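Local coordinates for fusion DH (Streptomyces sp. MJ635-86F5, PDB 6K97), which probably dehydrates carrier-bound polyketide intermediates in cremimycin biosynthesis, as an engineered fusion of the parts of a split dehydratase domain, at residues 33-41 against 50-61; 245-254 against 284-292. All coordinates share one frame; numbering follows the deposited sequence.

Contact 1: 33-41 against 50-61; sequences EHPLLATAT and FTGRLALREHPW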
# COMPACT_ATOMS: atom_id res chain seq x y z
N GLU A 33 13.52 -3.15 4.58
CA GLU A 33 14.28 -4.18 5.32
C GLU A 33 13.79 -4.20 6.76
O GLU A 33 14.09 -3.31 7.54
CB GLU A 33 15.80 -3.94 5.28
CG GLU A 33 16.44 -4.22 3.91
CD GLU A 33 16.15 -3.14 2.82
OE1 GLU A 33 16.24 -1.92 3.11
OE2 GLU A 33 15.85 -3.52 1.66
N HIS A 34 13.02 -5.21 7.12
CA HIS A 34 12.63 -5.42 8.52
C HIS A 34 12.19 -6.85 8.69
O HIS A 34 11.64 -7.40 7.79
CB HIS A 34 11.49 -4.47 8.87
CG HIS A 34 11.20 -4.39 10.32
ND1 HIS A 34 10.22 -5.15 10.93
CD2 HIS A 34 11.78 -3.68 11.31
CE1 HIS A 34 10.19 -4.88 12.21
NE2 HIS A 34 11.12 -3.98 12.47
N PRO A 35 12.36 -7.43 9.87
CA PRO A 35 11.94 -8.83 10.05
C PRO A 35 10.41 -9.13 9.95
O PRO A 35 10.07 -10.27 9.70
CB PRO A 35 12.46 -9.19 11.44
CG PRO A 35 13.62 -8.25 11.66
CD PRO A 35 13.18 -6.95 11.00
N LEU A 36 9.54 -8.16 10.19
CA LEU A 36 8.07 -8.34 10.11
C LEU A 36 7.35 -7.61 8.95
O LEU A 36 6.17 -7.76 8.79
CB LEU A 36 7.42 -7.86 11.40
CG LEU A 36 8.01 -8.51 12.66
CD1 LEU A 36 7.54 -7.86 13.96
CD2 LEU A 36 7.71 -10.00 12.71
N LEU A 37 8.05 -6.81 8.16
CA LEU A 37 7.44 -6.07 7.06
C LEU A 37 8.23 -6.31 5.80
O LEU A 37 9.46 -6.31 5.83
CB LEU A 37 7.39 -4.59 7.38
CG LEU A 37 6.56 -4.24 8.61
CD1 LEU A 37 6.76 -2.81 9.04
CD2 LEU A 37 5.09 -4.50 8.34
N ALA A 38 7.53 -6.53 4.70
CA ALA A 38 8.13 -6.70 3.39
C ALA A 38 8.18 -5.39 2.52
O ALA A 38 9.12 -5.22 1.76
CB ALA A 38 7.38 -7.79 2.65
N THR A 39 7.19 -4.50 2.62
CA THR A 39 7.05 -3.33 1.75
C THR A 39 6.89 -1.99 2.51
O THR A 39 6.47 -1.96 3.65
CB THR A 39 5.80 -3.44 0.81
OG1 THR A 39 4.60 -3.28 1.59
CG2 THR A 39 5.75 -4.76 0.05
N ALA A 40 7.18 -0.89 1.81
CA ALA A 40 6.95 0.49 2.30
C ALA A 40 6.65 1.40 1.14
O ALA A 40 7.40 1.41 0.22
CB ALA A 40 8.20 1.00 2.97
N THR A 41 5.56 2.16 1.15
CA THR A 41 5.34 3.05 0.06
C THR A 41 4.83 4.36 0.56
O THR A 41 4.06 4.40 1.50
CB THR A 41 4.38 2.48 -0.99
OG1 THR A 41 3.07 3.00 -0.78
CG2 THR A 41 4.28 0.99 -0.94
N PHE A 50 2.84 0.24 5.06
CA PHE A 50 3.79 -0.87 5.18
C PHE A 50 3.04 -2.19 5.25
O PHE A 50 1.99 -2.25 5.90
CB PHE A 50 4.58 -0.74 6.44
CG PHE A 50 5.25 0.58 6.59
CD1 PHE A 50 4.56 1.66 7.06
CD2 PHE A 50 6.55 0.73 6.22
CE1 PHE A 50 5.19 2.88 7.21
CE2 PHE A 50 7.18 1.97 6.34
CZ PHE A 50 6.50 3.04 6.84
N THR A 51 3.53 -3.23 4.59
CA THR A 51 2.80 -4.50 4.61
C THR A 51 3.72 -5.67 4.85
O THR A 51 4.92 -5.61 4.54
CB THR A 51 2.03 -4.79 3.28
OG1 THR A 51 2.95 -5.16 2.23
CG2 THR A 51 1.26 -3.56 2.84
N GLY A 52 3.16 -6.74 5.39
CA GLY A 52 3.90 -7.99 5.56
C GLY A 52 2.97 -9.13 5.85
O GLY A 52 1.79 -8.94 6.17
N ARG A 53 3.51 -10.33 5.72
CA ARG A 53 2.79 -11.56 6.01
C ARG A 53 3.22 -12.00 7.39
O ARG A 53 4.42 -12.02 7.69
CB ARG A 53 3.13 -12.65 4.99
CG ARG A 53 2.34 -13.94 5.17
CD ARG A 53 2.62 -14.95 4.07
NE ARG A 53 1.77 -16.13 4.22
CZ ARG A 53 2.10 -17.23 4.90
NH1 ARG A 53 3.29 -17.34 5.51
NH2 ARG A 53 1.25 -18.25 4.99
N LEU A 54 2.26 -12.36 8.24
CA LEU A 54 2.58 -12.85 9.56
C LEU A 54 2.05 -14.27 9.85
O LEU A 54 0.84 -14.49 10.03
CB LEU A 54 2.05 -11.87 10.56
CG LEU A 54 2.57 -12.05 11.98
CD1 LEU A 54 4.06 -12.30 12.03
CD2 LEU A 54 2.22 -10.78 12.70
N ALA A 55 2.98 -15.22 9.90
CA ALA A 55 2.66 -16.63 10.11
C ALA A 55 3.54 -17.22 11.20
O ALA A 55 4.73 -17.11 11.19
CB ALA A 55 2.83 -17.41 8.82
N LEU A 56 2.94 -17.91 12.14
CA LEU A 56 3.70 -18.48 13.23
C LEU A 56 4.78 -19.42 12.72
O LEU A 56 5.84 -19.49 13.30
CB LEU A 56 2.75 -19.16 14.20
CG LEU A 56 3.28 -19.46 15.59
CD1 LEU A 56 3.84 -18.24 16.25
CD2 LEU A 56 2.19 -20.09 16.43
N ARG A 57 4.53 -20.12 11.62
CA ARG A 57 5.48 -21.07 11.07
C ARG A 57 6.74 -20.39 10.59
O ARG A 57 7.80 -20.98 10.66
CB ARG A 57 4.87 -21.85 9.91
CG ARG A 57 3.70 -22.73 10.33
CD ARG A 57 3.06 -23.47 9.16
NE ARG A 57 3.72 -24.76 8.92
CZ ARG A 57 3.29 -25.95 9.36
NH1 ARG A 57 2.18 -26.08 10.08
NH2 ARG A 57 4.00 -27.04 9.05
N GLU A 58 6.63 -19.16 10.06
CA GLU A 58 7.84 -18.42 9.69
C GLU A 58 8.49 -17.73 10.88
O GLU A 58 9.58 -17.23 10.75
CB GLU A 58 7.54 -17.36 8.62
CG GLU A 58 6.99 -17.86 7.28
CD GLU A 58 6.39 -16.73 6.45
OE1 GLU A 58 6.30 -15.59 6.95
OE2 GLU A 58 5.99 -16.96 5.30
N HIS A 59 7.81 -17.63 12.02
CA HIS A 59 8.32 -16.86 13.16
C HIS A 59 8.12 -17.63 14.45
O HIS A 59 7.42 -17.18 15.35
CB HIS A 59 7.63 -15.49 13.29
CG HIS A 59 8.08 -14.47 12.29
ND1 HIS A 59 7.27 -14.02 11.27
CD2 HIS A 59 9.25 -13.79 12.16
CE1 HIS A 59 7.92 -13.11 10.55
NE2 HIS A 59 9.12 -12.96 11.08
N PRO A 60 8.77 -18.79 14.58
CA PRO A 60 8.46 -19.64 15.74
C PRO A 60 8.79 -19.02 17.09
O PRO A 60 8.21 -19.39 18.10
CB PRO A 60 9.29 -20.92 15.50
CG PRO A 60 9.83 -20.81 14.11
CD PRO A 60 9.83 -19.37 13.73
N TRP A 61 9.70 -18.06 17.13
CA TRP A 61 9.94 -17.33 18.39
C TRP A 61 8.68 -16.72 19.00
O TRP A 61 8.55 -16.67 20.24
CB TRP A 61 10.99 -16.25 18.21
CG TRP A 61 10.64 -15.20 17.26
CD1 TRP A 61 10.64 -15.29 15.90
CD2 TRP A 61 10.30 -13.85 17.57
NE1 TRP A 61 10.32 -14.07 15.34
CE2 TRP A 61 10.09 -13.17 16.34
CE3 TRP A 61 10.15 -13.15 18.75
CZ2 TRP A 61 9.71 -11.86 16.26
CZ3 TRP A 61 9.79 -11.80 18.68
CH2 TRP A 61 9.57 -11.18 17.44
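Phe50 packs against Leu37 and Ala40 across a beta hairpin of the double hotdog, strands 39-42 and 48-55, in the first part of the fusion. Phe50 CB lies 4.0 Å from Leu37 CD1 and also nears the carbonyl O of Thr39. Farther out, CD2 and CE2 meet the methyl of Ala40, with Phe50 CE2 3.7 Å from Ala40 CB. The ring also packs on Ala85 and Ile88 of helix 75-88.

The next pair is polar. Thr39 OG1 donates to Thr51 OG1 at 2.6 Å. Both hydroxyls sit between their own backbone N and carbonyl carbon (chi1 71° and 74°), which brings them together. Thr51 OG1 is also hydrogen-bonded to the carbonyl O of Leu27 of the second subunit. A classic beta bulge lies here: Thr51 O accepts from Ala38 N at 2.8 Å and from Thr39 N at 3.2 Å.

Beyond the strands, His59 reaches back to the turn. His59 NE2 donates to Pro35 O at 3.2 Å; the oxygen lies near the ring plane, while the nitrogen stands 38° out of the carbonyl plane. Leu36 CD2 lies over one ring face in a CH-pi contact, 3.9 Å from the centroid of His59. The same methyl touches Leu54 CD1 and the edge of the Trp61 ring. A leucine in place of His59 would probably leave Pro35 O without this donor and Leu36 CD2 without a ring face to rest on.

The contact thus mixes apolar packing with backbone bonds at the bulge, a hydroxyl pair beside it and one imidazole bond at the turn.

Contact 2: 245-254 against 284-292; sequences PEAFHVHPAL and VHHSGAKSL
Gly288 N meets two carbonyls of the loop 248-251, just before helix 252-266 of what is predicted to be the C-terminal hotdog, in the second part of the fusion. Gly288 N donates to His249 O at 3.0 Å, from 37° above the carbonyl plane. A second, weak bond runs to Phe248 O.

His249 ND1 and Ser287 OG are hydrogen-bonded at 3.0 Å; either could be the donor. The hydroxyl lies at the ring edge, near its plane. The other ring nitrogen, NE2, is hydrogen-bonded to His84 ND1, in the other part of the fusion. Glu80 of that part accepts from His249 N and Val250 N through its two carboxylate oxygens. His251 is the N-cap: His251 ND1 accepts from Ala253 N at 3.2 Å, in the ring plane.

Glu246 OE2 touches Lys290 CB, but the charges stay apart, with Glu246 OE2 5.9 Å from Lys290 NZ. That ammonium makes a long, weak ion pair with Glu235.

The rest is mainly packing. Val250 CG2 meets Val284 CG2. With CG anti to its backbone N (chi1 -171°), Leu254 reaches the 289-292 backbone. Leu254 CD1 rests on Ser291 CA, Leu254 CD2 lies 3.3 Å from Ala289 O, and Leu254 CG sits 3.9 Å from Leu292 CD1.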
# COMPACT_ATOMS: atom_id res chain seq x y z
N PRO A 245 18.67 -9.52 17.41
CA PRO A 245 18.27 -8.16 17.88
C PRO A 245 18.86 -7.01 17.05
O PRO A 245 18.20 -5.97 16.82
CB PRO A 245 18.76 -8.12 19.33
CG PRO A 245 19.76 -9.25 19.47
CD PRO A 245 19.40 -10.29 18.45
N GLU A 246 20.03 -7.25 16.48
CA GLU A 246 20.63 -6.30 15.54
C GLU A 246 19.75 -6.01 14.30
O GLU A 246 19.92 -4.97 13.60
CB GLU A 246 22.04 -6.81 15.12
CG GLU A 246 23.06 -6.85 16.26
CD GLU A 246 22.93 -8.05 17.21
OE1 GLU A 246 21.98 -8.86 17.05
OE2 GLU A 246 23.68 -8.16 18.18
N ALA A 247 18.81 -6.89 14.00
CA ALA A 247 17.93 -6.68 12.86
C ALA A 247 16.69 -5.84 13.17
O ALA A 247 15.93 -5.51 12.26
CB ALA A 247 17.50 -8.03 12.29
N PHE A 248 16.46 -5.51 14.44
CA PHE A 248 15.30 -4.74 14.81
C PHE A 248 15.62 -3.37 15.35
O PHE A 248 16.74 -3.11 15.89
CB PHE A 248 14.59 -5.43 15.97
CG PHE A 248 13.92 -6.73 15.65
CD1 PHE A 248 12.61 -6.75 15.29
CD2 PHE A 248 14.55 -7.92 15.90
CE1 PHE A 248 11.95 -7.94 15.08
CE2 PHE A 248 13.90 -9.14 15.68
CZ PHE A 248 12.58 -9.14 15.27
N HIS A 249 14.62 -2.50 15.35
CA HIS A 249 14.79 -1.23 16.07
C HIS A 249 15.03 -1.55 17.53
O HIS A 249 16.08 -1.21 18.03
CB HIS A 249 13.66 -0.27 15.81
CG HIS A 249 13.60 0.09 14.36
ND1 HIS A 249 14.51 0.93 13.77
CD2 HIS A 249 12.82 -0.39 13.36
CE1 HIS A 249 14.23 1.05 12.49
NE2 HIS A 249 13.24 0.23 12.21
N VAL A 250 14.07 -2.24 18.15
CA VAL A 250 14.27 -2.89 19.44
C VAL A 250 13.50 -4.24 19.50
O VAL A 250 12.32 -4.28 19.44
CB VAL A 250 13.76 -2.01 20.60
CG1 VAL A 250 14.18 -2.64 21.90
CG2 VAL A 250 14.30 -0.61 20.52
N HIS A 251 14.24 -5.32 19.65
CA HIS A 251 13.76 -6.65 19.60
C HIS A 251 12.61 -6.68 20.60
O HIS A 251 12.79 -6.36 21.75
CB HIS A 251 14.89 -7.65 19.97
CG HIS A 251 14.59 -9.09 19.61
ND1 HIS A 251 13.52 -9.78 20.12
CD2 HIS A 251 15.24 -9.98 18.81
CE1 HIS A 251 13.51 -11.02 19.65
NE2 HIS A 251 14.55 -11.16 18.85
N PRO A 252 11.42 -7.07 20.14
CA PRO A 252 10.27 -7.10 21.00
C PRO A 252 10.44 -7.94 22.28
O PRO A 252 9.91 -7.55 23.30
CB PRO A 252 9.22 -7.71 20.11
CG PRO A 252 9.58 -7.25 18.74
CD PRO A 252 11.07 -7.25 18.73
N ALA A 253 11.19 -9.04 22.24
CA ALA A 253 11.51 -9.84 23.46
C ALA A 253 12.37 -9.06 24.48
O ALA A 253 12.20 -9.20 25.70
CB ALA A 253 12.21 -11.14 23.08
N LEU A 254 13.26 -8.22 23.98
CA LEU A 254 14.16 -7.45 24.85
C LEU A 254 13.35 -6.42 25.57
O LEU A 254 13.36 -6.31 26.84
CB LEU A 254 15.21 -6.83 24.02
CG LEU A 254 16.42 -6.14 24.57
CD1 LEU A 254 17.24 -7.10 25.40
CD2 LEU A 254 17.23 -5.65 23.35
N VAL A 284 13.50 5.89 20.54
CA VAL A 284 14.66 5.04 20.42
C VAL A 284 15.80 5.89 19.92
O VAL A 284 15.62 6.55 18.93
CB VAL A 284 14.46 3.97 19.39
CG1 VAL A 284 15.72 3.15 19.23
CG2 VAL A 284 13.35 3.07 19.84
N HIS A 285 16.95 5.89 20.61
CA HIS A 285 18.11 6.71 20.18
C HIS A 285 19.08 5.90 19.31
O HIS A 285 19.81 6.47 18.51
CB HIS A 285 18.85 7.33 21.39
CG HIS A 285 17.95 7.98 22.39
ND1 HIS A 285 17.57 9.30 22.32
CD2 HIS A 285 17.30 7.46 23.47
CE1 HIS A 285 16.77 9.58 23.32
NE2 HIS A 285 16.56 8.48 24.02
N HIS A 286 19.14 4.58 19.48
CA HIS A 286 19.98 3.71 18.63
C HIS A 286 19.30 2.34 18.47
O HIS A 286 18.84 1.78 19.40
CB HIS A 286 21.36 3.50 19.24
CG HIS A 286 22.16 4.75 19.35
ND1 HIS A 286 22.33 5.43 20.55
CD2 HIS A 286 22.79 5.49 18.42
CE1 HIS A 286 23.09 6.48 20.36
NE2 HIS A 286 23.39 6.54 19.08
N SER A 287 19.25 1.85 17.26
CA SER A 287 18.56 0.67 16.88
C SER A 287 19.48 -0.49 17.10
O SER A 287 20.65 -0.29 17.22
CB SER A 287 18.27 0.71 15.36
OG SER A 287 17.17 1.59 15.06
N GLY A 288 18.94 -1.72 17.16
CA GLY A 288 19.81 -2.89 17.21
C GLY A 288 20.44 -3.29 18.52
O GLY A 288 21.24 -4.18 18.53
N ALA A 289 20.06 -2.72 19.65
CA ALA A 289 20.69 -3.16 20.90
C ALA A 289 20.46 -4.64 21.17
O ALA A 289 19.38 -5.15 20.92
CB ALA A 289 20.19 -2.35 22.07
N LYS A 290 21.51 -5.33 21.65
CA LYS A 290 21.40 -6.77 21.94
C LYS A 290 21.07 -7.03 23.40
O LYS A 290 20.47 -8.04 23.73
CB LYS A 290 22.65 -7.51 21.49
CG LYS A 290 23.79 -7.56 22.47
CD LYS A 290 24.80 -8.60 22.00
CE LYS A 290 25.71 -9.05 23.13
NZ LYS A 290 25.84 -10.53 23.08
N SER A 291 21.40 -6.06 24.24
CA SER A 291 21.01 -6.13 25.64
C SER A 291 20.85 -4.74 26.26
O SER A 291 21.27 -3.75 25.67
CB SER A 291 22.02 -6.97 26.43
OG SER A 291 23.23 -6.31 26.56
N LEU A 292 20.27 -4.70 27.45
CA LEU A 292 19.89 -3.45 28.07
C LEU A 292 19.99 -3.46 29.59
O LEU A 292 19.71 -4.47 30.22
CB LEU A 292 18.45 -3.15 27.71
CG LEU A 292 18.07 -2.93 26.24
CD1 LEU A 292 16.61 -2.58 26.21
CD2 LEU A 292 18.81 -1.79 25.58

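In the fold
Contact 1 is buried and contact 2 only partly so, with several residues exposed. Contact 1 holds a hairpin in the first fused part and is touched by the second subunit. Contact 2 joins a pre-helix loop and helix start to a strand connection in the second part; no other chain reaches it. Their centres are about 17 Å apart, yet they touch across the two fused parts. Pro35 packs on Ala247 and Phe248, and Trp61 meets His251 edge-to-face. Helix 75-88 lies against both, and its Glu80 bonds His34 as well as the backbone of 249-250. Contact 1 relies more on buried apolar groups and hairpin bonds, contact 2 more on a glycine N-H shared by two carbonyls and a histidine-serine pair.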